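Local coordinates for protein proline dehydrogenase (Bradyrhizobium japonicum USDA 110, PDB 3HAZ) that probably oxidises proline to glutamate in two steps, joining an FAD-containing proline dehydrogenase and an NAD-dependent aldehyde dehydrogenase in one chain, at residues 507-510 against 514-517; 586-591 against 699-704; 595-598 against 603-606; 670-675 against 975-980. All blocks are in the same frame, centred on the assembly; numbering follows the deposited sequence.

Interaction 1. Residues 507-510 against 514-517; sequences DLFA and RNSR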
loop_
_atom_site.group_PDB
_atom_site.type_symbol
_atom_site.label_atom_id
_atom_site.label_comp_id
_atom_site.label_asym_id
_atom_site.label_seq_id
_atom_site.Cartn_x
_atom_site.Cartn_y
_atom_site.Cartn_z
ATOM N N ASP A 507 -6.580 -26.391 -7.675
ATOM C CA ASP A 507 -6.257 -25.128 -7.011
ATOM C C ASP A 507 -7.482 -24.267 -6.740
ATOM O O ASP A 507 -7.360 -23.081 -6.427
ATOM C CB ASP A 507 -5.273 -24.325 -7.862
ATOM C CG ASP A 507 -3.903 -24.963 -7.915
ATOM O OD1 ASP A 507 -3.543 -25.674 -6.951
ATOM O OD2 ASP A 507 -3.196 -24.761 -8.920
ATOM N N LEU A 508 -8.660 -24.867 -6.856
ATOM C CA LEU A 508 -9.908 -24.125 -6.723
ATOM C C LEU A 508 -9.979 -23.334 -5.419
ATOM O O LEU A 508 -10.550 -22.244 -5.386
ATOM C CB LEU A 508 -11.106 -25.068 -6.831
ATOM C CG LEU A 508 -12.457 -24.407 -7.117
ATOM C CD1 LEU A 508 -12.432 -23.710 -8.471
ATOM C CD2 LEU A 508 -13.591 -25.428 -7.049
ATOM N N PHE A 509 -9.395 -23.876 -4.350
ATOM C CA PHE A 509 -9.515 -23.249 -3.035
ATOM C C PHE A 509 -8.209 -22.648 -2.538
ATOM O O PHE A 509 -8.153 -22.154 -1.418
ATOM C CB PHE A 509 -10.040 -24.243 -1.991
ATOM C CG PHE A 509 -11.282 -24.954 -2.413
ATOM C CD1 PHE A 509 -11.275 -26.326 -2.621
ATOM C CD2 PHE A 509 -12.458 -24.252 -2.624
ATOM C CE1 PHE A 509 -12.427 -26.988 -3.030
ATOM C CE2 PHE A 509 -13.612 -24.908 -3.026
ATOM C CZ PHE A 509 -13.595 -26.279 -3.225
ATOM N N ALA A 510 -7.160 -22.699 -3.357
ATOM C CA ALA A 510 -5.882 -22.100 -2.974
ATOM C C ALA A 510 -6.102 -20.623 -2.674
ATOM O O ALA A 510 -6.927 -19.979 -3.312
ATOM C CB ALA A 510 -4.841 -22.277 -4.080
ATOM N N ARG A 514 -5.831 -27.553 -0.501
ATOM C CA ARG A 514 -5.907 -28.279 -1.761
ATOM C C ARG A 514 -7.293 -28.896 -1.951
ATOM O O ARG A 514 -8.034 -29.119 -0.990
ATOM C CB ARG A 514 -4.822 -29.359 -1.860
ATOM C CG ARG A 514 -4.222 -29.770 -0.533
ATOM C CD ARG A 514 -2.777 -29.314 -0.415
ATOM N NE ARG A 514 -1.845 -30.371 -0.799
ATOM C CZ ARG A 514 -0.530 -30.209 -0.911
ATOM N NH1 ARG A 514 0.238 -31.233 -1.261
ATOM N NH2 ARG A 514 0.017 -29.023 -0.675
ATOM N N ASN A 515 -7.640 -29.151 -3.205
ATOM C CA ASN A 515 -8.911 -29.762 -3.551
ATOM C C ASN A 515 -8.669 -31.250 -3.766
ATOM O O ASN A 515 -7.586 -31.644 -4.199
ATOM C CB ASN A 515 -9.453 -29.126 -4.829
ATOM C CG ASN A 515 -10.912 -29.456 -5.079
ATOM O OD1 ASN A 515 -11.571 -30.112 -4.268
ATOM N ND2 ASN A 515 -11.431 -28.981 -6.202
ATOM N N SER A 516 -9.651 -32.084 -3.447
ATOM C CA SER A 516 -9.508 -33.513 -3.707
ATOM C C SER A 516 -9.579 -33.775 -5.210
ATOM O O SER A 516 -10.110 -32.958 -5.963
ATOM C CB SER A 516 -10.591 -34.306 -2.974
ATOM O OG SER A 516 -11.865 -33.717 -3.154
ATOM N N ARG A 517 -9.046 -34.911 -5.645
ATOM C CA ARG A 517 -9.045 -35.259 -7.063
ATOM C C ARG A 517 -10.245 -36.109 -7.445
ATOM O O ARG A 517 -10.662 -36.984 -6.687
ATOM C CB ARG A 517 -7.770 -36.013 -7.434
ATOM C CG ARG A 517 -6.520 -35.156 -7.488
ATOM C CD ARG A 517 -5.359 -35.981 -8.025
ATOM N NE ARG A 517 -5.753 -36.745 -9.208
ATOM C CZ ARG A 517 -5.161 -37.866 -9.613
ATOM N NH1 ARG A 517 -5.594 -38.488 -10.704
ATOM N NH2 ARG A 517 -4.142 -38.371 -8.928
#
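A type I beta turn running from Asp507 to Ala510 sets its two middle residues, Leu508 and Phe509, against Asn515, a few residues further along the same irregular loop. The turn is closed by Ala510 N bonding to Asp507 O at 3.1 Å. Asn515 reaches the rim of the Phe509 ring, where its OD1 lies near the ring plane, 3.5 Å from Phe509 CE1. Amide and ring are turned 67° against each other. With CG anti to the backbone N (chi1 -166°), Asn515 swings its amide toward the turn, and ND2 comes to 4.0 Å from Leu508 CB. That same CB sits over the centre of the Phe509 ring, 4.3 Å above its plane. The amide's polar partners lie beside the contact: ND2 bonds to Pro505 O, while OD1 takes a weak bond from Arg612. Pro636 of the second subunit packs on Phe509. A leucine in place of Asn515 would probably leave Pro505 O without this donor and Arg612 without its weak bond. It is a loop folded back on itself, its bend made by a type I turn and its return arm held by backbone bonding to Cys506 and by the asparagine amide on Pro505 O.

Interaction 2. Residues 586-591 against 699-704; sequences ESRSAH and LHEAGI. With SO4 (sulfate ion), chain H.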
loop_
_atom_site.group_PDB
_atom_site.type_symbol
_atom_site.label_atom_id
_atom_site.label_comp_id
_atom_site.label_asym_id
_atom_site.label_seq_id
_atom_site.Cartn_x
_atom_site.Cartn_y
_atom_site.Cartn_z
ATOM N N GLU A 586 -6.801 -40.233 -0.383
ATOM C CA GLU A 586 -6.768 -40.124 -1.838
ATOM C C GLU A 586 -5.769 -41.116 -2.412
ATOM O O GLU A 586 -5.994 -41.715 -3.465
ATOM C CB GLU A 586 -6.400 -38.704 -2.267
ATOM C CG GLU A 586 -7.324 -37.631 -1.729
ATOM C CD GLU A 586 -7.315 -36.393 -2.600
ATOM O OE1 GLU A 586 -7.522 -36.525 -3.827
ATOM O OE2 GLU A 586 -7.101 -35.291 -2.060
ATOM N N SER A 587 -4.662 -41.282 -1.702
ATOM C CA SER A 587 -3.646 -42.246 -2.080
ATOM C C SER A 587 -4.216 -43.663 -2.125
ATOM O O SER A 587 -3.782 -44.486 -2.927
ATOM C CB SER A 587 -2.476 -42.181 -1.098
ATOM O OG SER A 587 -1.588 -43.259 -1.321
ATOM N N ARG A 588 -5.195 -43.939 -1.265
ATOM C CA ARG A 588 -5.801 -45.267 -1.190
ATOM C C ARG A 588 -7.269 -45.257 -1.618
ATOM O O ARG A 588 -8.060 -46.101 -1.190
ATOM C CB ARG A 588 -5.647 -45.840 0.222
ATOM C CG ARG A 588 -4.195 -45.936 0.672
ATOM C CD ARG A 588 -4.063 -46.170 2.171
ATOM N NE ARG A 588 -2.662 -46.140 2.582
ATOM C CZ ARG A 588 -2.241 -46.245 3.838
ATOM N NH1 ARG A 588 -0.944 -46.206 4.106
ATOM N NH2 ARG A 588 -3.115 -46.386 4.825
ATOM N N SER A 589 -7.619 -44.310 -2.481
ATOM C CA SER A 589 -9.004 -44.124 -2.909
ATOM C C SER A 589 -9.662 -45.401 -3.435
ATOM O O SER A 589 -10.841 -45.651 -3.175
ATOM C CB SER A 589 -9.080 -43.029 -3.970
ATOM O OG SER A 589 -8.164 -43.299 -5.018
ATOM N N ALA A 590 -8.909 -46.209 -4.171
ATOM C CA ALA A 590 -9.474 -47.421 -4.759
ATOM C C ALA A 590 -9.948 -48.383 -3.674
ATOM O O ALA A 590 -11.034 -48.958 -3.766
ATOM C CB ALA A 590 -8.463 -48.101 -5.680
ATOM N N HIS A 591 -9.119 -48.545 -2.647
ATOM C CA HIS A 591 -9.433 -49.386 -1.505
ATOM C C HIS A 591 -10.705 -48.917 -0.806
ATOM O O HIS A 591 -11.601 -49.712 -0.526
ATOM C CB HIS A 591 -8.254 -49.374 -0.528
ATOM C CG HIS A 591 -8.505 -50.118 0.744
ATOM N ND1 HIS A 591 -8.531 -51.495 0.807
ATOM C CD2 HIS A 591 -8.713 -49.680 2.008
ATOM C CE1 HIS A 591 -8.759 -51.872 2.054
ATOM N NE2 HIS A 591 -8.876 -50.789 2.802
ATOM N N LEU A 699 -6.486 -42.915 10.411
ATOM C CA LEU A 699 -6.254 -41.716 11.209
ATOM C C LEU A 699 -5.084 -41.913 12.165
ATOM O O LEU A 699 -4.256 -41.018 12.329
ATOM C CB LEU A 699 -7.504 -41.328 11.995
ATOM C CG LEU A 699 -8.605 -40.588 11.227
ATOM C CD1 LEU A 699 -9.796 -40.370 12.136
ATOM C CD2 LEU A 699 -8.088 -39.259 10.699
ATOM N N HIS A 700 -5.031 -43.080 12.802
ATOM C CA HIS A 700 -3.925 -43.410 13.692
ATOM C C HIS A 700 -2.612 -43.353 12.918
ATOM O O HIS A 700 -1.627 -42.799 13.397
ATOM C CB HIS A 700 -4.099 -44.806 14.308
ATOM C CG HIS A 700 -5.187 -44.897 15.335
ATOM N ND1 HIS A 700 -5.440 -43.892 16.246
ATOM C CD2 HIS A 700 -6.064 -45.888 15.617
ATOM C CE1 HIS A 700 -6.438 -44.254 17.034
ATOM N NE2 HIS A 700 -6.832 -45.463 16.676
ATOM N N GLU A 701 -2.603 -43.929 11.720
ATOM C CA GLU A 701 -1.406 -43.929 10.887
ATOM C C GLU A 701 -1.034 -42.507 10.466
ATOM O O GLU A 701 0.136 -42.203 10.242
ATOM C CB GLU A 701 -1.603 -44.816 9.651
ATOM C CG GLU A 701 -0.382 -44.883 8.742
ATOM C CD GLU A 701 -0.611 -45.713 7.489
ATOM O OE1 GLU A 701 -1.650 -46.405 7.402
ATOM O OE2 GLU A 701 0.257 -45.678 6.590
ATOM N N ALA A 702 -2.034 -41.639 10.367
ATOM C CA ALA A 702 -1.816 -40.258 9.944
ATOM C C ALA A 702 -1.263 -39.373 11.062
ATOM O O ALA A 702 -0.802 -38.265 10.813
ATOM C CB ALA A 702 -3.109 -39.667 9.389
ATOM N N GLY A 703 -1.317 -39.856 12.296
ATOM C CA GLY A 703 -0.752 -39.102 13.401
ATOM C C GLY A 703 -1.665 -38.898 14.593
ATOM O O GLY A 703 -1.265 -38.278 15.579
ATOM N N ILE A 704 -2.893 -39.400 14.515
ATOM C CA ILE A 704 -3.780 -39.368 15.673
ATOM C C ILE A 704 -3.347 -40.434 16.681
ATOM O O ILE A 704 -3.303 -41.620 16.352
ATOM C CB ILE A 704 -5.243 -39.616 15.278
ATOM C CG1 ILE A 704 -5.676 -38.626 14.191
ATOM C CG2 ILE A 704 -6.142 -39.510 16.503
ATOM C CD1 ILE A 704 -5.533 -37.172 14.592
HETATM S S SO4 H . 0.707 -45.397 0.658
HETATM O O1 SO4 H . 0.550 -43.945 0.591
HETATM O O2 SO4 H . -0.554 -46.046 0.300
HETATM O O3 SO4 H . 1.754 -45.813 -0.271
HETATM O O4 SO4 H . 1.077 -45.786 2.016
#
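Arg588 NH1 is shared by two anions, giving one bond to Glu701 OE2 at 2.8 Å and another to the sulfate O4 at 2.9 Å. The second nitrogen at that end, NH2, bonds to Glu701 OE1 at 3.0 Å, so the guanidinium grips the carboxylate end-on in a two-bond salt bridge. The fit is not coplanar: the two groups are twisted 42° apart. Both carboxylate oxygens stay close to the guanidinium plane, but OE2 is met on its syn side, whereas OE1 is approached from above the carboxylate plane. Extended chains on both residues bring the groups together from opposite directions, with Glu701 CG anti to its own N (chi1 -179°). A second edge of the guanidinium holds the sulfate, probably picked up from the crystallisation liquor. There NE reaches the sulfate O2 at 3.1 Å, in a nearly straight bond of 173°, and Ser587 OG adds a bond to O1 at 2.9 Å. A methionine here would probably leave Glu701 without its counter-charge and the sulfate without two of its donors, NE and NH1. The bridge lies at the surface of the aldehyde dehydrogenase part. Arg588 stands at the break between helix 571-587 and helix 589-598, at the N-cap position of the latter, and Glu701 is on the last turn of helix 689-702, which ends in a Schellman motif at Gly703; Leu699 packs that helix on helix 664-675 and strand 709-711.

Interaction 3. Residues 595-598 against 603-606; sequences LLQR and TLDD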
loop_
_atom_site.group_PDB
_atom_site.type_symbol
_atom_site.label_atom_id
_atom_site.label_comp_id
_atom_site.label_asym_id
_atom_site.label_seq_id
_atom_site.Cartn_x
_atom_site.Cartn_y
_atom_site.Cartn_z
ATOM N N LEU A 595 -14.594 -50.454 -0.634
ATOM C CA LEU A 595 -15.346 -50.659 0.600
ATOM C C LEU A 595 -16.725 -50.011 0.534
ATOM O O LEU A 595 -17.720 -50.611 0.939
ATOM C CB LEU A 595 -14.568 -50.122 1.804
ATOM C CG LEU A 595 -13.802 -51.138 2.658
ATOM C CD1 LEU A 595 -13.055 -52.145 1.798
ATOM C CD2 LEU A 595 -12.850 -50.429 3.613
ATOM N N LEU A 596 -16.775 -48.787 0.021
ATOM C CA LEU A 596 -18.027 -48.052 -0.102
ATOM C C LEU A 596 -19.020 -48.790 -0.995
ATOM O O LEU A 596 -20.232 -48.755 -0.771
ATOM C CB LEU A 596 -17.767 -46.650 -0.656
ATOM C CG LEU A 596 -17.115 -45.664 0.312
ATOM C CD1 LEU A 596 -16.632 -44.422 -0.424
ATOM C CD2 LEU A 596 -18.080 -45.294 1.439
ATOM N N GLN A 597 -18.505 -49.453 -2.020
ATOM C CA GLN A 597 -19.365 -50.199 -2.918
ATOM C C GLN A 597 -19.826 -51.515 -2.279
ATOM O O GLN A 597 -21.004 -51.866 -2.355
ATOM C CB GLN A 597 -18.660 -50.444 -4.252
ATOM C CG GLN A 597 -18.461 -49.177 -5.074
ATOM C CD GLN A 597 -18.245 -49.481 -6.539
ATOM O OE1 GLN A 597 -17.217 -50.049 -6.915
ATOM N NE2 GLN A 597 -19.219 -49.110 -7.380
ATOM N N ARG A 598 -18.904 -52.222 -1.634
ATOM C CA ARG A 598 -19.208 -53.525 -1.035
ATOM C C ARG A 598 -20.052 -53.402 0.228
ATOM O O ARG A 598 -21.122 -53.998 0.324
ATOM C CB ARG A 598 -17.916 -54.287 -0.720
ATOM C CG ARG A 598 -17.452 -55.236 -1.812
ATOM C CD ARG A 598 -18.190 -56.568 -1.737
ATOM N N THR A 603 -22.936 -46.826 -5.845
ATOM C CA THR A 603 -22.451 -46.804 -7.225
ATOM C C THR A 603 -21.088 -46.110 -7.285
ATOM O O THR A 603 -20.680 -45.447 -6.332
ATOM C CB THR A 603 -23.448 -46.104 -8.193
ATOM O OG1 THR A 603 -23.879 -44.858 -7.633
ATOM C CG2 THR A 603 -24.666 -46.976 -8.431
ATOM N N LEU A 604 -20.385 -46.264 -8.404
ATOM C CA LEU A 604 -19.014 -45.778 -8.507
ATOM C C LEU A 604 -18.886 -44.271 -8.280
ATOM O O LEU A 604 -17.987 -43.826 -7.576
ATOM C CB LEU A 604 -18.385 -46.173 -9.843
ATOM C CG LEU A 604 -16.918 -45.772 -10.026
ATOM C CD1 LEU A 604 -16.051 -46.345 -8.924
ATOM C CD2 LEU A 604 -16.412 -46.219 -11.391
ATOM N N ASP A 605 -19.784 -43.489 -8.867
ATOM C CA ASP A 605 -19.691 -42.041 -8.730
ATOM C C ASP A 605 -20.024 -41.563 -7.319
ATOM O O ASP A 605 -19.458 -40.576 -6.847
ATOM C CB ASP A 605 -20.576 -41.323 -9.750
ATOM C CG ASP A 605 -20.268 -39.844 -9.831
ATOM O OD1 ASP A 605 -19.071 -39.496 -9.948
ATOM O OD2 ASP A 605 -21.214 -39.030 -9.766
ATOM N N ASP A 606 -20.937 -42.262 -6.650
ATOM C CA ASP A 606 -21.289 -41.927 -5.271
ATOM C C ASP A 606 -20.154 -42.264 -4.320
ATOM O O ASP A 606 -19.898 -41.535 -3.364
ATOM C CB ASP A 606 -22.556 -42.659 -4.833
ATOM C CG ASP A 606 -23.807 -42.046 -5.416
ATOM O OD1 ASP A 606 -23.791 -40.835 -5.725
ATOM O OD2 ASP A 606 -24.807 -42.774 -5.562
#
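Gln597 and the start of the next helix, at Thr603 and Leu604, make up the tight part of this contact, while the flanks at Arg598 and Asp605 face solvent. The amide end of Gln597 does the touching. Its NE2 lies 3.5 Å from Thr603 C and 3.2 Å from Leu604 N, the latter a meeting of two donors and therefore no hydrogen bond. What holds the nitrogen there is Lys602 O, just before the helix, to which NE2 does bond. Gln597 has CG anti to its carbonyl carbon (chi1 -69°) and is extended beyond it, which carries the amide across to the first turn of the other helix. Leu604 gives mainly its CB, 3.9 Å from Gln597 NE2; the rest of the side chain leads off to Leu527, Leu530 and Leu531 of helix 524-536. The backbones come closest at Gln597 and Thr603, with 6.3 Å between their CA atoms. On the loose side, Arg598 is modelled only as far as CD, and Asp605 has a long, weak ion pair with Arg788. The contact joins two helices consecutive in the chain: helix 589-598 ends, a short loop follows, and helix 604-629 begins after Thr603, its N-cap residue. Leu596 packs on Ala607 of that second helix and on Ile691 of helix 689-702, while Gln597 also rests on Val534 of helix 524-536.

Interaction 4. Residues 670-675 against 975-980; sequences VTAALM and ARFATE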
loop_
_atom_site.group_PDB
_atom_site.type_symbol
_atom_site.label_atom_id
_atom_site.label_comp_id
_atom_site.label_asym_id
_atom_site.label_seq_id
_atom_site.Cartn_x
_atom_site.Cartn_y
_atom_site.Cartn_z
ATOM N N VAL A 670 -15.562 -36.984 13.373
ATOM C CA VAL A 670 -14.424 -37.407 14.183
ATOM C C VAL A 670 -13.258 -36.418 14.127
ATOM O O VAL A 670 -12.742 -36.004 15.166
ATOM C CB VAL A 670 -13.958 -38.821 13.802
ATOM C CG1 VAL A 670 -12.612 -39.132 14.454
ATOM C CG2 VAL A 670 -15.007 -39.848 14.225
ATOM N N THR A 671 -12.868 -36.023 12.915
ATOM C CA THR A 671 -11.755 -35.097 12.731
ATOM C C THR A 671 -12.075 -33.696 13.251
ATOM O O THR A 671 -11.185 -32.981 13.693
ATOM C CB THR A 671 -11.302 -35.005 11.255
ATOM O OG1 THR A 671 -12.396 -34.563 10.437
ATOM C CG2 THR A 671 -10.795 -36.356 10.755
ATOM N N ALA A 672 -13.342 -33.303 13.205
ATOM C CA ALA A 672 -13.734 -32.019 13.778
ATOM C C ALA A 672 -13.462 -32.007 15.280
ATOM O O ALA A 672 -12.818 -31.093 15.790
ATOM C CB ALA A 672 -15.192 -31.735 13.509
ATOM N N ALA A 673 -13.971 -33.023 15.976
ATOM C CA ALA A 673 -13.786 -33.162 17.422
ATOM C C ALA A 673 -12.303 -33.222 17.777
ATOM O O ALA A 673 -11.837 -32.513 18.673
ATOM C CB ALA A 673 -14.509 -34.414 17.927
ATOM N N LEU A 674 -11.568 -34.070 17.066
ATOM C CA LEU A 674 -10.122 -34.173 17.226
ATOM C C LEU A 674 -9.415 -32.842 16.989
ATOM O O LEU A 674 -8.536 -32.445 17.769
ATOM C CB LEU A 674 -9.556 -35.229 16.275
ATOM C CG LEU A 674 -9.827 -36.695 16.603
ATOM C CD1 LEU A 674 -9.415 -37.577 15.428
ATOM C CD2 LEU A 674 -9.115 -37.120 17.900
ATOM N N MET A 675 -9.790 -32.146 15.918
ATOM C CA MET A 675 -9.129 -30.883 15.588
ATOM C C MET A 675 -9.310 -29.855 16.703
ATOM O O MET A 675 -8.408 -29.062 16.983
ATOM C CB MET A 675 -9.618 -30.316 14.248
ATOM C CG MET A 675 -8.873 -29.054 13.819
ATOM S SD MET A 675 -7.126 -29.357 13.437
ATOM C CE MET A 675 -6.374 -27.966 14.283
ATOM N N ALA A 975 -15.879 -24.434 16.482
ATOM C CA ALA A 975 -16.022 -23.712 17.741
ATOM C C ALA A 975 -16.932 -24.450 18.714
ATOM O O ALA A 975 -16.707 -24.423 19.921
ATOM C CB ALA A 975 -16.548 -22.299 17.492
ATOM N N ARG A 976 -17.966 -25.095 18.185
ATOM C CA ARG A 976 -18.906 -25.840 19.022
ATOM C C ARG A 976 -18.245 -27.000 19.777
ATOM O O ARG A 976 -18.740 -27.422 20.825
ATOM C CB ARG A 976 -20.069 -26.361 18.180
ATOM C CG ARG A 976 -21.276 -26.772 18.993
ATOM C CD ARG A 976 -22.024 -25.552 19.503
ATOM N NE ARG A 976 -23.230 -25.953 20.216
ATOM C CZ ARG A 976 -23.317 -26.042 21.539
ATOM N NH1 ARG A 976 -22.273 -25.743 22.298
ATOM N NH2 ARG A 976 -24.452 -26.421 22.104
ATOM N N PHE A 977 -17.133 -27.512 19.246
ATOM C CA PHE A 977 -16.432 -28.637 19.874
ATOM C C PHE A 977 -15.456 -28.177 20.950
ATOM O O PHE A 977 -14.804 -28.999 21.603
ATOM C CB PHE A 977 -15.669 -29.461 18.834
ATOM C CG PHE A 977 -16.553 -30.188 17.857
ATOM C CD1 PHE A 977 -17.053 -29.540 16.734
ATOM C CD2 PHE A 977 -16.867 -31.522 18.048
ATOM C CE1 PHE A 977 -17.859 -30.212 15.819
ATOM C CE2 PHE A 977 -17.671 -32.202 17.141
ATOM C CZ PHE A 977 -18.168 -31.543 16.023
ATOM N N ALA A 978 -15.338 -26.866 21.123
ATOM C CA ALA A 978 -14.367 -26.319 22.066
ATOM C C ALA A 978 -15.027 -25.456 23.131
ATOM O O ALA A 978 -16.216 -25.155 23.049
ATOM C CB ALA A 978 -13.294 -25.523 21.328
ATOM N N THR A 979 -14.244 -25.067 24.134
ATOM C CA THR A 979 -14.724 -24.174 25.170
ATOM C C THR A 979 -13.810 -22.957 25.235
ATOM O O THR A 979 -12.607 -23.067 24.992
ATOM C CB THR A 979 -14.789 -24.894 26.551
ATOM O OG1 THR A 979 -15.455 -24.061 27.504
ATOM C CG2 THR A 979 -13.396 -25.229 27.062
ATOM N N GLU A 980 -14.383 -21.798 25.552
ATOM C CA GLU A 980 -13.609 -20.560 25.644
ATOM C C GLU A 980 -12.905 -20.395 26.991
ATOM O O GLU A 980 -13.409 -20.828 28.025
ATOM C CB GLU A 980 -14.513 -19.349 25.448
ATOM C CG GLU A 980 -14.987 -19.093 24.022
ATOM C CD GLU A 980 -16.232 -18.238 24.010
ATOM O OE1 GLU A 980 -16.122 -17.014 23.779
ATOM O OE2 GLU A 980 -17.321 -18.788 24.276
#
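One face of the Phe977 ring lies against helix 664-675, taking Ala672 CB and Ala673 N, each about 3.8 Å above the ring plane and displaced toward the rim. The ring also meets Tyr973 in an edge-to-face pair and Phe653 with planes at about 45°. The methyl of Ala672 makes a CH-pi contact, its CB 4.2 Å from the centroid of the Phe977 ring and 25° off the normal, with Phe977 CE1 as the nearest ring atom at 3.8 Å. On the same side of the ring, at its CD2 rim, Phe977 CD2 comes within 3.5 Å of Ala673 CA and 3.7 Å of Ala673 CB. Phe977 holds CG anti to its carbonyl carbon (chi1 -67°), which points the ring at the helix. Two consecutive alanines let it come so close that it touches helix backbone as well as methyls. A polar tie runs beside this apolar contact: Asn678 ND2 bonds to both Ala673 O and Phe977 O. The Phe977 side chain lies about 9 Å from that of Glu760, a predicted active-site residue, and makes no contact with the NAD, about 12 Å away. The contact fastens helix 664-675 to the segment that leads into strand 978-986. That strand runs antiparallel to strand 641-656, which supplies Phe653, and Tyr621 of helix 604-629 packs on Ala672.

Interactions 1, 3 and 4 are buried, whereas interaction 2 lies at the surface, and the chemistry follows: a charged bridge with a sulfate outside, amides and apolar groups inside. Interactions 1 and 3 each join neighbouring parts of the chain, one within a loop and one between consecutive helices, and both settle an amide nitrogen on a nearby backbone carbonyl. Interactions 2 and 4 span over a hundred and three hundred residues. Helix 589-598 serves both interactions 2 and 3. Interaction 2 touches interaction 4 through Leu699 on Val670, and interaction 1 through Glu586 on Arg517 N. Interactions 1 and 4 also reach the second subunit.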